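Local coordinates for protein endoglucanase (Clostridium thermocellum, PDB 2E4T) that hydrolyses internal beta-1,4-glucosidic bonds of cellulose and xyloglucan, this chain being the glycoside hydrolase family 44 catalytic part of a larger modular enzyme, at residues Thr203-Ile208 with Ile258-Asp263; Leu214-Lys219 with Lys274-Val279; Val422-Ser427 with Ala434-Val439. All blocks are in the same frame, centred on the assembly; numbering follows the deposited sequence. Where two conformers were deposited one is given.

Overall arrangement
Interactions 1 and 2 belong to the TIM barrel, whereas interaction 3 lies in the separate beta domain, its centre about 37 Å from that of interaction 1 and about 35 Å from that of interaction 2. The first two use the start and a later part of helix 204-221 and meet through Leu277, packed on Tyr261 and Leu262. Interaction 1 is a mostly buried apolar helix pairing, with a charged, exposed edge at Lys205. Interaction 2 is partly buried and chiefly polar, built from a salt bridge, a serine-to-carbonyl hydrogen bond and waters. Interaction 3 is buried throughout, aliphatic side chains and a cysteine packed between the strands of a hairpin that are partly joined through water.

Interaction 1 of 3, residues Thr203-Ile208 with Ile258-Asp263; sequences TAKELI and IDYYLD
Ile208 meets two tyrosines, Tyr260 and Tyr261, where two neighbouring outer helices of the TIM barrel pack together. Helix segments 204-208 and 258-263 run in roughly the same direction, 39° apart, as expected of helices that follow successive barrel strands. Thr203 is the N-cap of the first, its OG1 accepting the Glu206 N-H. The axes of these short segments come no nearer than 11.0 Å, and the large side chains bridge that distance. The tight part is apolar. The Ile208 side chain sets off across the line to the other helix, and its CG1 branch ends nearer, putting CG1 3.6 Å from Tyr260 CE2. One carbon further on, CD1 reaches Tyr261, so a single branch fills the notch between consecutive rings. Both rings leave their helix with CG anti to the backbone N (chi1 173° for Tyr260), which sends them toward this gap. A turn earlier, Ala204 CB touches the same ring atom as Ile208, 3.8 Å from Tyr260 CE2. Tyr261 also packs on Pro230 of strand 226-232 and on Leu277.

Toward solvent the contact thins out. Lys205 only brushes the phenol, its CG 4.2 Å from Tyr260 OH, and its ammonium group is taken by Asp246 in a salt bridge. The Tyr260 hydroxyl in turn bonds Glu250 OE1, while Tyr254 meets the Tyr260 ring edge-to-face. The polar ends are therefore satisfied by neighbours, and the two segments share apolar packing with no polar bond between them. Its reach to the second ring is made by Ile208 CD1, 3.7 Å from Tyr261 CD1.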
ATOM      1  N   THR A 203      20.308   4.803  12.531  1.00  7.03           N
ATOM      2  CA  THR A 203      20.594   6.207  12.309  1.00  6.87           C
ATOM      3  C   THR A 203      20.071   6.663  10.947  1.00  6.48           C
ATOM      4  O   THR A 203      19.959   5.862   9.993  1.00  7.01           O
ATOM      5  CB  THR A 203      22.114   6.491  12.443  1.00  7.19           C
ATOM      6  OG1 THR A 203      22.793   5.774  11.419  1.00  8.45           O
ATOM      7  CG2 THR A 203      22.636   6.142  13.822  1.00  9.33           C
ATOM      8  N   ALA A 204      19.767   7.948  10.863  1.00  6.41           N
ATOM      9  CA  ALA A 204      19.431   8.516   9.568  1.00  6.82           C
ATOM     10  C   ALA A 204      20.584   8.307   8.554  1.00  6.53           C
ATOM     11  O   ALA A 204      20.338   7.971   7.385  1.00  7.10           O
ATOM     12  CB  ALA A 204      19.102   9.997   9.733  1.00  7.64           C
ATOM     13  N   LYS A 205      21.821   8.501   9.007  1.00  7.11           N
ATOM     14  CA  LYS A 205      22.960   8.326   8.097  1.00  7.46           C
ATOM     15  C   LYS A 205      23.051   6.874   7.600  1.00  6.87           C
ATOM     16  O   LYS A 205      23.299   6.658   6.398  1.00  7.20           O
ATOM     17  CB  LYS A 205      24.269   8.723   8.771  1.00  8.44           C
ATOM     18  CG  LYS A 205      24.423  10.231   8.912  1.00  9.44           C
ATOM     19  CD  LYS A 205      25.789  10.613   9.501  1.00 12.22           C
ATOM     20  CE  LYS A 205      26.139  10.008  10.855  1.00 12.25           C
ATOM     21  NZ  LYS A 205      25.175  10.387  11.927  1.00 10.78           N
ATOM     22  N   GLU A 206      22.883   5.883   8.474  1.00  7.29           N
ATOM     23  CA  GLU A 206      22.975   4.505   8.019  1.00  6.88           C
ATOM     24  C   GLU A 206      21.851   4.226   7.009  1.00  6.46           C
ATOM     25  O   GLU A 206      22.070   3.542   6.001  1.00  6.87           O
ATOM     26  CB  GLU A 206      22.864   3.529   9.214  1.00  8.48           C
ATOM     27  CG  GLU A 206      22.824   2.067   8.781  1.00 10.77           C
ATOM     28  CD  GLU A 206      22.702   1.000   9.845  0.70  7.85           C
ATOM     29  OE1 GLU A 206      23.468   1.004  10.824  0.70  8.93           O
ATOM     30  OE2 GLU A 206      21.751   0.209   9.719  0.70 10.21           O
ATOM     31  N   LEU A 207      20.626   4.690   7.323  1.00  6.56           N
ATOM     32  CA  LEU A 207      19.521   4.366   6.417  1.00  6.41           C
ATOM     33  C   LEU A 207      19.777   4.942   5.024  1.00  6.41           C
ATOM     34  O   LEU A 207      19.531   4.249   4.010  1.00  6.61           O
ATOM     35  CB  LEU A 207      18.190   4.851   7.016  1.00  6.63           C
ATOM     36  CG  LEU A 207      16.975   4.450   6.207  1.00  6.66           C
ATOM     37  CD1 LEU A 207      16.892   2.949   5.956  1.00  7.02           C
ATOM     38  CD2 LEU A 207      15.729   4.922   6.952  1.00  7.40           C
ATOM     39  N   ILE A 208      20.251   6.195   4.942  1.00  6.63           N
ATOM     40  CA  ILE A 208      20.554   6.731   3.589  1.00  6.83           C
ATOM     41  C   ILE A 208      21.651   5.957   2.919  1.00  6.34           C
ATOM     42  O   ILE A 208      21.547   5.622   1.724  1.00  7.12           O
ATOM     43  CB  ILE A 208      20.920   8.255   3.671  1.00  7.73           C
ATOM     44  CG1 ILE A 208      19.775   9.086   4.167  1.00  9.56           C
ATOM     45  CG2 ILE A 208      21.445   8.745   2.348  1.00  8.52           C
ATOM     46  CD1 ILE A 208      18.550   8.980   3.451  1.00 11.58           C
ATOM     47  N   ILE A 258      10.790  12.751   6.551  1.00  5.98           N
ATOM     48  CA  ILE A 258      10.414  12.586   5.137  1.00  5.42           C
ATOM     49  C   ILE A 258      11.197  13.518   4.242  1.00  5.65           C
ATOM     50  O   ILE A 258      11.693  13.117   3.168  1.00  6.14           O
ATOM     51  CB  ILE A 258       8.896  12.900   4.996  1.00  5.93           C
ATOM     52  CG1 ILE A 258       8.025  11.881   5.765  1.00  6.02           C
ATOM     53  CG2 ILE A 258       8.498  13.008   3.536  1.00  6.47           C
ATOM     54  CD1 ILE A 258       8.092  10.460   5.247  1.00  7.32           C
ATOM     55  N   ASP A 259      11.335  14.806   4.643  1.00  5.95           N
ATOM     56  CA  ASP A 259      12.065  15.767   3.790  1.00  6.38           C
ATOM     57  C   ASP A 259      13.535  15.430   3.684  1.00  6.25           C
ATOM     58  O   ASP A 259      14.143  15.577   2.608  1.00  6.97           O
ATOM     59  CB  ASP A 259      11.929  17.174   4.379  1.00  6.49           C
ATOM     60  CG  ASP A 259      10.515  17.742   4.229  1.00  7.03           C
ATOM     61  OD1 ASP A 259       9.739  17.225   3.406  1.00  7.98           O
ATOM     62  OD2 ASP A 259      10.246  18.765   4.929  1.00  8.11           O
ATOM     63  N   TYR A 260      14.156  15.040   4.814  1.00  6.27           N
ATOM     64  CA  TYR A 260      15.564  14.626   4.808  1.00  6.41           C
ATOM     65  C   TYR A 260      15.760  13.441   3.848  1.00  6.10           C
ATOM     66  O   TYR A 260      16.703  13.413   3.033  1.00  6.44           O
ATOM     67  CB  TYR A 260      15.985  14.261   6.217  1.00  6.84           C
ATOM     68  CG  TYR A 260      17.372  13.652   6.329  1.00  6.86           C
ATOM     69  CD1 TYR A 260      18.479  14.447   6.639  1.00  7.54           C
ATOM     70  CD2 TYR A 260      17.556  12.290   6.204  1.00  6.94           C
ATOM     71  CE1 TYR A 260      19.734  13.893   6.814  1.00  8.04           C
ATOM     72  CE2 TYR A 260      18.822  11.716   6.371  1.00  8.09           C
ATOM     73  CZ  TYR A 260      19.898  12.527   6.691  1.00  7.92           C
ATOM     74  OH  TYR A 260      21.125  11.913   6.909  1.00  9.42           O
ATOM     75  N   TYR A 261      14.872  12.437   3.961  1.00  6.09           N
ATOM     76  CA  TYR A 261      15.036  11.247   3.111  1.00  5.70           C
ATOM     77  C   TYR A 261      14.942  11.614   1.651  1.00  5.58           C
ATOM     78  O   TYR A 261      15.781  11.218   0.825  1.00  6.07           O
ATOM     79  CB  TYR A 261      13.938  10.219   3.502  1.00  5.93           C
ATOM     80  CG  TYR A 261      14.035   8.934   2.782  1.00  5.71           C
ATOM     81  CD1 TYR A 261      14.975   7.973   3.146  1.00  6.32           C
ATOM     82  CD2 TYR A 261      13.168   8.626   1.714  1.00  5.97           C
ATOM     83  CE1 TYR A 261      15.068   6.748   2.511  1.00  6.21           C
ATOM     84  CE2 TYR A 261      13.256   7.383   1.080  1.00  6.26           C
ATOM     85  CZ  TYR A 261      14.150   6.447   1.486  1.00  6.19           C
ATOM     86  OH  TYR A 261      14.139   5.213   0.861  1.00  6.86           O
ATOM     87  N   LEU A 262      13.917  12.396   1.290  1.00  5.75           N
ATOM     88  CA  LEU A 262      13.770  12.798  -0.115  1.00  5.87           C
ATOM     89  C   LEU A 262      14.986  13.607  -0.574  1.00  6.25           C
ATOM     90  O   LEU A 262      15.505  13.383  -1.678  1.00  6.63           O
ATOM     91  CB  LEU A 262      12.476  13.621  -0.267  1.00  5.87           C
ATOM     92  CG  LEU A 262      11.196  12.804  -0.126  1.00  6.12           C
ATOM     93  CD1 LEU A 262      10.036  13.759   0.116  1.00  6.69           C
ATOM     94  CD2 LEU A 262      10.952  11.933  -1.355  1.00  6.80           C
ATOM     95  N   ASP A 263      15.418  14.576   0.246  1.00  6.30           N
ATOM     96  CA  ASP A 263      16.491  15.463  -0.148  1.00  6.60           C
ATOM     97  C   ASP A 263      17.800  14.660  -0.325  1.00  6.80           C
ATOM     98  O   ASP A 263      18.554  14.902  -1.304  1.00  7.35           O
ATOM     99  CB  ASP A 263      16.678  16.545   0.917  1.00  7.64           C
ATOM    100  CG  ASP A 263      17.595  17.671   0.481  1.00  8.19           C
ATOM    101  OD1 ASP A 263      17.484  18.150  -0.653  1.00 10.29           O
ATOM    102  OD2 ASP A 263      18.362  18.171   1.323  1.00 10.88           O
TER

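Interaction 2 of 3, residues Leu214-Lys219 with Lys274-Val279; sequences LSKAVK and KRLLDV
Lys219 and Asp278 meet tip to tip in a salt bridge, Lys219 NZ lying 2.7 Å from Asp278 OD2 on the syn lone pair of that oxygen. The lysine runs extended past Arg275 and turns only at its last torsion (chi4 -92°), which swings the ammonium group onto the carboxylate. One helical turn back, Ser215 OG donates to Leu276 O at 2.7 Å, in the carbonyl plane and on a lone pair. The Leu276 side chain lies close by, its CB 3.5 Å from Ser215 OG, and on its outer flank it crosses the Lys216 chain, Leu276 CD2 to Lys216 CG 4.0 Å.

Water carries the rest. One bridges Lys219 NZ and Arg275 O. Two others take N-H groups of Lys274 NZ and donate to Lys216 O and Lys219 O, so the exposed lysine ties the loop to two helix carbonyls.

A second shell fixes these groups. Lys219 NZ also donates to Ala225 O, giving it three partners, and Asp278 OD2 also accepts from Ile227 N; such pairing would be expected to keep both charged. Arg275 NH1 reaches forward to Leu277 O, two residues on, at 2.8 Å and only 7° out of the guanidinium plane, and its guanidinium is further held by Pro351 O and Thr353 OG1. Ser269 OG bonds Leu276 N.

In the TIM barrel, 274-278 is part of the loop between helix 257-272 and strand 279-284. It is held here against helix 204-221, and Ser215 and Lys219 both pack on Ile227 of strand 226-232.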
ATOM      1  N   LEU A 214      22.012   0.026  -1.944  1.00  5.85           N
ATOM      2  CA  LEU A 214      21.166  -1.053  -2.447  1.00  5.87           C
ATOM      3  C   LEU A 214      20.521  -0.641  -3.766  1.00  5.66           C
ATOM      4  O   LEU A 214      20.459  -1.443  -4.720  1.00  6.06           O
ATOM      5  CB  LEU A 214      20.149  -1.461  -1.377  1.00  5.98           C
ATOM      6  CG  LEU A 214      19.148  -2.511  -1.819  1.00  6.26           C
ATOM      7  CD1 LEU A 214      19.843  -3.780  -2.349  1.00  6.88           C
ATOM      8  CD2 LEU A 214      18.260  -2.912  -0.630  1.00  8.36           C
ATOM      9  N   SER A 215      20.020   0.585  -3.849  1.00  5.87           N
ATOM     10  CA  SER A 215      19.405   1.031  -5.085  1.00  5.66           C
ATOM     11  C   SER A 215      20.384   0.944  -6.261  1.00  5.59           C
ATOM     12  O   SER A 215      20.066   0.441  -7.351  1.00  6.60           O
ATOM     13  CB  SER A 215      18.894   2.457  -4.935  1.00  6.15           C
ATOM     14  OG  SER A 215      18.315   2.841  -6.162  1.00  6.93           O
ATOM     15  N   LYS A 216      21.626   1.447  -6.062  1.00  5.75           N
ATOM     16  CA  LYS A 216      22.642   1.342  -7.116  1.00  6.43           C
ATOM     17  C   LYS A 216      22.846  -0.095  -7.537  1.00  6.30           C
ATOM     18  O   LYS A 216      22.952  -0.400  -8.739  1.00  6.93           O
ATOM     19  CB  LYS A 216      23.969   1.944  -6.664  1.00  7.09           C
ATOM     20  CG  LYS A 216      23.975   3.436  -6.574  1.00  7.62           C
ATOM     21  CD  LYS A 216      25.222   3.949  -5.836  1.00  9.40           C
ATOM     22  CE  LYS A 216      25.334   5.440  -5.776  0.50  7.21           C
ATOM     23  NZ  LYS A 216      26.480   5.889  -4.934  0.50  9.84           N
ATOM     24  N   ALA A 217      22.953  -1.000  -6.564  1.00  6.39           N
ATOM     25  CA  ALA A 217      23.227  -2.383  -6.871  1.00  6.54           C
ATOM     26  C   ALA A 217      22.105  -3.009  -7.711  1.00  6.12           C
ATOM     27  O   ALA A 217      22.354  -3.764  -8.663  1.00  7.04           O
ATOM     28  CB  ALA A 217      23.392  -3.168  -5.548  1.00  7.74           C
ATOM     29  N   VAL A 218      20.858  -2.730  -7.315  1.00  6.13           N
ATOM     30  CA  VAL A 218      19.700  -3.264  -8.044  1.00  6.16           C
ATOM     31  C   VAL A 218      19.656  -2.707  -9.461  1.00  6.17           C
ATOM     32  O   VAL A 218      19.430  -3.454 -10.422  1.00  6.70           O
ATOM     33  CB  VAL A 218      18.384  -2.909  -7.287  1.00  6.33           C
ATOM     34  CG1 VAL A 218      17.156  -3.263  -8.145  1.00  7.23           C
ATOM     35  CG2 VAL A 218      18.342  -3.592  -5.960  1.00  7.56           C
ATOM     36  N   LYS A 219      19.834  -1.385  -9.591  1.00  6.20           N
ATOM     37  CA  LYS A 219      19.663  -0.741 -10.909  1.00  6.92           C
ATOM     38  C   LYS A 219      20.765  -1.111 -11.889  1.00  6.85           C
ATOM     39  O   LYS A 219      20.545  -0.985 -13.092  1.00  7.75           O
ATOM     40  CB  LYS A 219      19.483   0.751 -10.737  1.00  8.00           C
ATOM     41  CG  LYS A 219      18.088   0.993 -10.101  1.00  9.42           C
ATOM     42  CD  LYS A 219      17.799   2.447  -9.886  1.00 12.75           C
ATOM     43  CE  LYS A 219      16.409   2.687  -9.425  1.00 10.86           C
ATOM     44  NZ  LYS A 219      15.384   2.945 -10.378  1.00 14.64           N
ATOM     45  N   LYS A 274      21.450   9.199 -12.010  1.00  8.85           N
ATOM     46  CA  LYS A 274      20.187   8.556 -12.327  1.00  9.80           C
ATOM     47  C   LYS A 274      19.337   8.504 -11.061  1.00  7.83           C
ATOM     48  O   LYS A 274      19.861   8.574  -9.953  1.00  8.08           O
ATOM     49  CB  LYS A 274      20.343   7.139 -12.847  1.00 12.06           C
ATOM     50  CG  LYS A 274      20.903   6.195 -11.902  1.00 12.50           C
ATOM     51  CD  LYS A 274      21.291   5.033 -12.795  1.00 14.48           C
ATOM     52  CE  LYS A 274      21.843   4.003 -11.910  1.00 17.41           C
ATOM     53  NZ  LYS A 274      22.654   2.947 -12.654  1.00 13.81           N
ATOM     54  N   ARG A 275      18.023   8.347 -11.250  1.00  7.86           N
ATOM     55  CA  ARG A 275      17.117   8.301 -10.136  1.00  6.93           C
ATOM     56  C   ARG A 275      17.348   7.043  -9.303  1.00  6.56           C
ATOM     57  O   ARG A 275      17.285   5.914  -9.827  1.00  7.60           O
ATOM     58  CB  ARG A 275      15.684   8.327 -10.669  1.00  7.49           C
ATOM     59  CG  ARG A 275      14.631   8.106  -9.583  1.00  6.90           C
ATOM     60  CD  ARG A 275      13.193   8.343 -10.151  1.00  7.05           C
ATOM     61  NE  ARG A 275      12.910   9.758 -10.382  1.00  7.45           N
ATOM     62  CZ  ARG A 275      12.426  10.581  -9.445  1.00  7.37           C
ATOM     63  NH1 ARG A 275      12.265  10.164  -8.165  1.00  6.95           N
ATOM     64  NH2 ARG A 275      12.089  11.827  -9.799  1.00  8.49           N
ATOM     65  N   LEU A 276      17.528   7.215  -7.986  1.00  6.47           N
ATOM     66  CA  LEU A 276      17.770   6.081  -7.102  1.00  6.24           C
ATOM     67  C   LEU A 276      16.584   5.805  -6.181  1.00  6.31           C
ATOM     68  O   LEU A 276      16.543   4.738  -5.533  1.00  7.54           O
ATOM     69  CB  LEU A 276      19.036   6.297  -6.237  1.00  6.80           C
ATOM     70  CG  LEU A 276      20.306   6.387  -7.079  1.00  6.96           C
ATOM     71  CD1 LEU A 276      21.484   6.672  -6.148  1.00  8.47           C
ATOM     72  CD2 LEU A 276      20.586   5.119  -7.869  1.00  8.35           C
ATOM     73  N   LEU A 277      15.634   6.735  -6.053  1.00  5.95           N
ATOM     74  CA  LEU A 277      14.400   6.497  -5.304  1.00  5.69           C
ATOM     75  C   LEU A 277      13.257   6.729  -6.292  1.00  5.46           C
ATOM     76  O   LEU A 277      13.111   7.852  -6.786  1.00  6.42           O
ATOM     77  CB  LEU A 277      14.243   7.472  -4.152  1.00  6.01           C
ATOM     78  CG  LEU A 277      12.952   7.339  -3.342  1.00  6.09           C
ATOM     79  CD1 LEU A 277      12.880   6.001  -2.589  1.00  6.67           C
ATOM     80  CD2 LEU A 277      12.733   8.513  -2.456  1.00  6.66           C
ATOM     81  N   ASP A 278      12.466   5.685  -6.552  1.00  5.45           N
ATOM     82  CA  ASP A 278      11.321   5.848  -7.442  1.00  5.57           C
ATOM     83  C   ASP A 278      10.035   6.153  -6.686  1.00  5.16           C
ATOM     84  O   ASP A 278       9.182   6.910  -7.199  1.00  5.70           O
ATOM     85  CB  ASP A 278      11.142   4.612  -8.308  1.00  6.11           C
ATOM     86  CG  ASP A 278      12.327   4.435  -9.221  1.00  6.25           C
ATOM     87  OD1 ASP A 278      12.357   5.132 -10.274  1.00  9.12           O
ATOM     88  OD2 ASP A 278      13.232   3.637  -8.873  1.00  6.45           O
ATOM     89  N   VAL A 279       9.874   5.553  -5.507  1.00  5.35           N
ATOM     90  CA  VAL A 279       8.611   5.596  -4.803  1.00  5.14           C
ATOM     91  C   VAL A 279       8.872   5.785  -3.305  1.00  5.04           C
ATOM     92  O   VAL A 279       9.542   4.966  -2.681  1.00  5.97           O
ATOM     93  CB  VAL A 279       7.782   4.314  -5.015  1.00  5.24           C
ATOM     94  CG1 VAL A 279       6.389   4.517  -4.465  1.00  5.86           C
ATOM     95  CG2 VAL A 279       7.733   3.904  -6.484  1.00  5.58           C
TER
HETATM   96  O   HOH W   1      23.455   1.831 -10.338  1.00 14.37           O
HETATM   97  O   HOH W   2      16.816   4.902 -12.336  1.00 15.99           O
HETATM   98  O   HOH W   3      20.767   1.633 -14.179  1.00 20.13           O

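Interaction 3 of 3, residues Val422-Ser427 with Ala434-Val439; sequences VKCETS and AYASIV
Ala434, two residues into the second strand of this beta hairpin, sets its CB 3.7 Å from Cys424 SG, which lies anti to the backbone N. The segments 422-426 and 434-439 run antiparallel, 159° apart, and direct backbone bonding is sparse. Between Ala434 O and Cys424 O sits a water, 2.8 Å from each oxygen, within hydrogen-bonding range of both.

Tyr435 turns its side chain away from the partner strand, and its hydroxyl bonds Asp376 OD1. Ala436 is the hub. Its CB touches both Val422 CG2 and Cys424 CB, 3.7 Å from each. Ala436 O accepts the Val422 N-H at 3.1 Å in a nearly straight bond (167° at the hydrogen), although the donor stands 44° out of the carbonyl plane. Ala436 N makes its bond to a second water, which also lies 2.8 Å from Val422 O and so links the two backbone atoms across the strands.

Ser437, like Tyr435, faces the other way, with Phe417 beside both. Beyond the two alanines, Ile438 makes a bulkier pairing. Its side chain crosses Val422 at about a right angle, Ile438 CG1 being 4.0 Å from Val422 CG1.

The hairpin lies inside the mixed sheet of the beta domain. Strand 8-22 flanks 420-426, bonding Lys423 and Glu425 through the backbone and placing Ile14 against Cys424, while strand 442-452 borders 432-439 on its other edge.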
ATOM      1  N   VAL A 422     -12.138  12.146 -12.851  1.00  6.11           N
ATOM      2  CA  VAL A 422     -12.721  13.378 -13.317  1.00  6.32           C
ATOM      3  C   VAL A 422     -13.360  14.105 -12.135  1.00  6.85           C
ATOM      4  O   VAL A 422     -13.684  13.488 -11.068  1.00  7.32           O
ATOM      5  CB  VAL A 422     -13.733  13.209 -14.462  1.00  6.94           C
ATOM      6  CG1 VAL A 422     -13.095  12.455 -15.593  1.00  7.69           C
ATOM      7  CG2 VAL A 422     -15.011  12.519 -13.997  1.00  7.72           C
ATOM      8  N   LYS A 423     -13.627  15.404 -12.318  1.00  6.83           N
ATOM      9  CA  LYS A 423     -14.155  16.213 -11.234  1.00  7.16           C
ATOM     10  C   LYS A 423     -15.530  15.702 -10.758  1.00  7.03           C
ATOM     11  O   LYS A 423     -16.459  15.528 -11.565  1.00  7.61           O
ATOM     12  CB  LYS A 423     -14.302  17.676 -11.731  1.00  8.19           C
ATOM     13  CG  LYS A 423     -14.773  18.632 -10.645  1.00 10.06           C
ATOM     14  CD  LYS A 423     -14.746  20.086 -11.186  1.00 11.31           C
ATOM     15  CE  LYS A 423     -15.079  21.100 -10.064  1.00 13.05           C
ATOM     16  NZ  LYS A 423     -14.056  21.029  -8.944  1.00 15.49           N
ATOM     17  N   CYS A 424     -15.658  15.547  -9.426  1.00  7.51           N
ATOM     18  CA  CYS A 424     -16.887  14.998  -8.848  1.00  7.34           C
ATOM     19  C   CYS A 424     -16.958  15.542  -7.416  1.00  7.49           C
ATOM     20  O   CYS A 424     -16.141  15.156  -6.574  1.00  9.17           O
ATOM     21  CB  CYS A 424     -16.838  13.471  -8.839  1.00  7.99           C
ATOM     22  SG  CYS A 424     -18.234  12.680  -8.054  1.00  8.51           S
ATOM     23  N   GLU A 425     -17.889  16.456  -7.171  1.00  8.86           N
ATOM     24  CA  GLU A 425     -17.993  17.163  -5.902  1.00  8.99           C
ATOM     25  C   GLU A 425     -19.282  16.779  -5.206  1.00  8.83           C
ATOM     26  O   GLU A 425     -20.310  16.699  -5.861  1.00 11.94           O
ATOM     27  CB  GLU A 425     -17.924  18.676  -6.133  1.00 10.86           C
ATOM     28  CG  GLU A 425     -16.703  19.171  -6.938  1.00 12.38           C
ATOM     29  CD  GLU A 425     -15.380  18.866  -6.323  1.00 14.09           C
ATOM     30  OE1 GLU A 425     -15.284  18.647  -5.096  1.00 15.06           O
ATOM     31  OE2 GLU A 425     -14.366  18.850  -7.076  1.00 16.46           O
ATOM     32  N   THR A 426     -19.233  16.582  -3.897  1.00 10.37           N
ATOM     33  CA  THR A 426     -20.416  16.341  -3.055  1.00  9.38           C
ATOM     34  C   THR A 426     -20.640  17.580  -2.192  1.00  9.69           C
ATOM     35  O   THR A 426     -19.650  18.166  -1.670  1.00 10.79           O
ATOM     36  CB  THR A 426     -20.299  15.099  -2.177  1.00  9.83           C
ATOM     37  OG1 THR A 426     -19.126  14.979  -1.335  1.00 14.64           O
ATOM     38  CG2 THR A 426     -21.521  15.014  -1.439  1.00  7.26           C
ATOM     39  N   SER A 427     -21.921  17.934  -1.930  1.00  8.36           N
ATOM     40  CA  SER A 427     -22.251  19.048  -1.034  1.00  8.73           C
ATOM     41  C   SER A 427     -22.134  18.648   0.435  1.00  8.28           C
ATOM     42  O   SER A 427     -22.294  19.514   1.305  1.00 10.03           O
ATOM     43  CB  SER A 427     -23.664  19.571  -1.321  1.00  9.18           C
ATOM     44  OG  SER A 427     -24.622  18.577  -1.047  1.00  8.97           O
ATOM     45  N   ALA A 434     -18.002  10.619  -3.060  1.00  6.85           N
ATOM     46  CA  ALA A 434     -18.284  10.244  -4.422  1.00  6.81           C
ATOM     47  C   ALA A 434     -17.026  10.456  -5.239  1.00  6.11           C
ATOM     48  O   ALA A 434     -16.366  11.488  -5.125  1.00  7.55           O
ATOM     49  CB  ALA A 434     -19.483  11.055  -5.008  1.00  8.63           C
ATOM     50  N   TYR A 435     -16.731   9.453  -6.081  1.00  5.58           N
ATOM     51  CA  TYR A 435     -15.586   9.500  -6.979  1.00  5.51           C
ATOM     52  C   TYR A 435     -16.048   9.144  -8.369  1.00  5.40           C
ATOM     53  O   TYR A 435     -16.846   8.221  -8.538  1.00  7.02           O
ATOM     54  CB  TYR A 435     -14.491   8.462  -6.538  1.00  6.17           C
ATOM     55  CG  TYR A 435     -14.098   8.681  -5.112  1.00  5.91           C
ATOM     56  CD1 TYR A 435     -13.191   9.696  -4.772  1.00  6.82           C
ATOM     57  CD2 TYR A 435     -14.690   7.968  -4.047  1.00  5.93           C
ATOM     58  CE1 TYR A 435     -12.880   9.980  -3.464  1.00  7.35           C
ATOM     59  CE2 TYR A 435     -14.407   8.253  -2.732  1.00  6.35           C
ATOM     60  CZ  TYR A 435     -13.528   9.280  -2.439  1.00  6.45           C
ATOM     61  OH  TYR A 435     -13.232   9.657  -1.133  1.00  7.63           O
ATOM     62  N   ALA A 436     -15.524   9.838  -9.393  1.00  5.65           N
ATOM     63  CA  ALA A 436     -15.959   9.583 -10.753  1.00  5.84           C
ATOM     64  C   ALA A 436     -14.721   9.362 -11.655  1.00  5.51           C
ATOM     65  O   ALA A 436     -13.649   9.921 -11.400  1.00  6.35           O
ATOM     66  CB  ALA A 436     -16.791  10.742 -11.310  1.00  7.29           C
ATOM     67  N   SER A 437     -14.946   8.539 -12.682  1.00  5.55           N
ATOM     68  CA  SER A 437     -13.862   8.273 -13.607  1.00  5.52           C
ATOM     69  C   SER A 437     -14.444   7.894 -14.972  1.00  5.55           C
ATOM     70  O   SER A 437     -15.603   7.500 -15.140  1.00  5.97           O
ATOM     71  CB  SER A 437     -12.991   7.108 -13.114  1.00  5.73           C
ATOM     72  OG  SER A 437     -13.782   5.924 -12.989  1.00  6.11           O
ATOM     73  N   ILE A 438     -13.542   8.015 -15.952  1.00  5.85           N
ATOM     74  CA  ILE A 438     -13.788   7.575 -17.335  1.00  6.35           C
ATOM     75  C   ILE A 438     -12.640   6.635 -17.723  1.00  6.13           C
ATOM     76  O   ILE A 438     -11.715   6.379 -16.954  1.00  6.48           O
ATOM     77  CB  ILE A 438     -13.930   8.785 -18.287  1.00  6.47           C
ATOM     78  CG1 ILE A 438     -12.620   9.572 -18.373  1.00  6.97           C
ATOM     79  CG2 ILE A 438     -15.127   9.622 -17.850  1.00  7.33           C
ATOM     80  CD1 ILE A 438     -12.679  10.756 -19.363  1.00  8.43           C
ATOM     81  N   VAL A 439     -12.690   6.124 -18.968  1.00  7.54           N
ATOM     82  CA  VAL A 439     -11.700   5.199 -19.470  1.00  7.36           C
ATOM     83  C   VAL A 439     -10.824   5.940 -20.474  1.00  7.47           C
ATOM     84  O   VAL A 439     -11.315   6.383 -21.528  1.00  7.99           O
ATOM     85  CB  VAL A 439     -12.341   3.982 -20.101  1.00  8.85           C
ATOM     86  CG1 VAL A 439     -11.276   3.006 -20.634  1.00 10.70           C
ATOM     87  CG2 VAL A 439     -13.283   3.296 -19.092  1.00 11.36           C
TER
HETATM   88  O   HOH W   4     -13.582  11.931  -8.751  1.00  6.88           O
HETATM   89  O   HOH W   5     -14.364  13.077  -6.272  1.00  8.88           O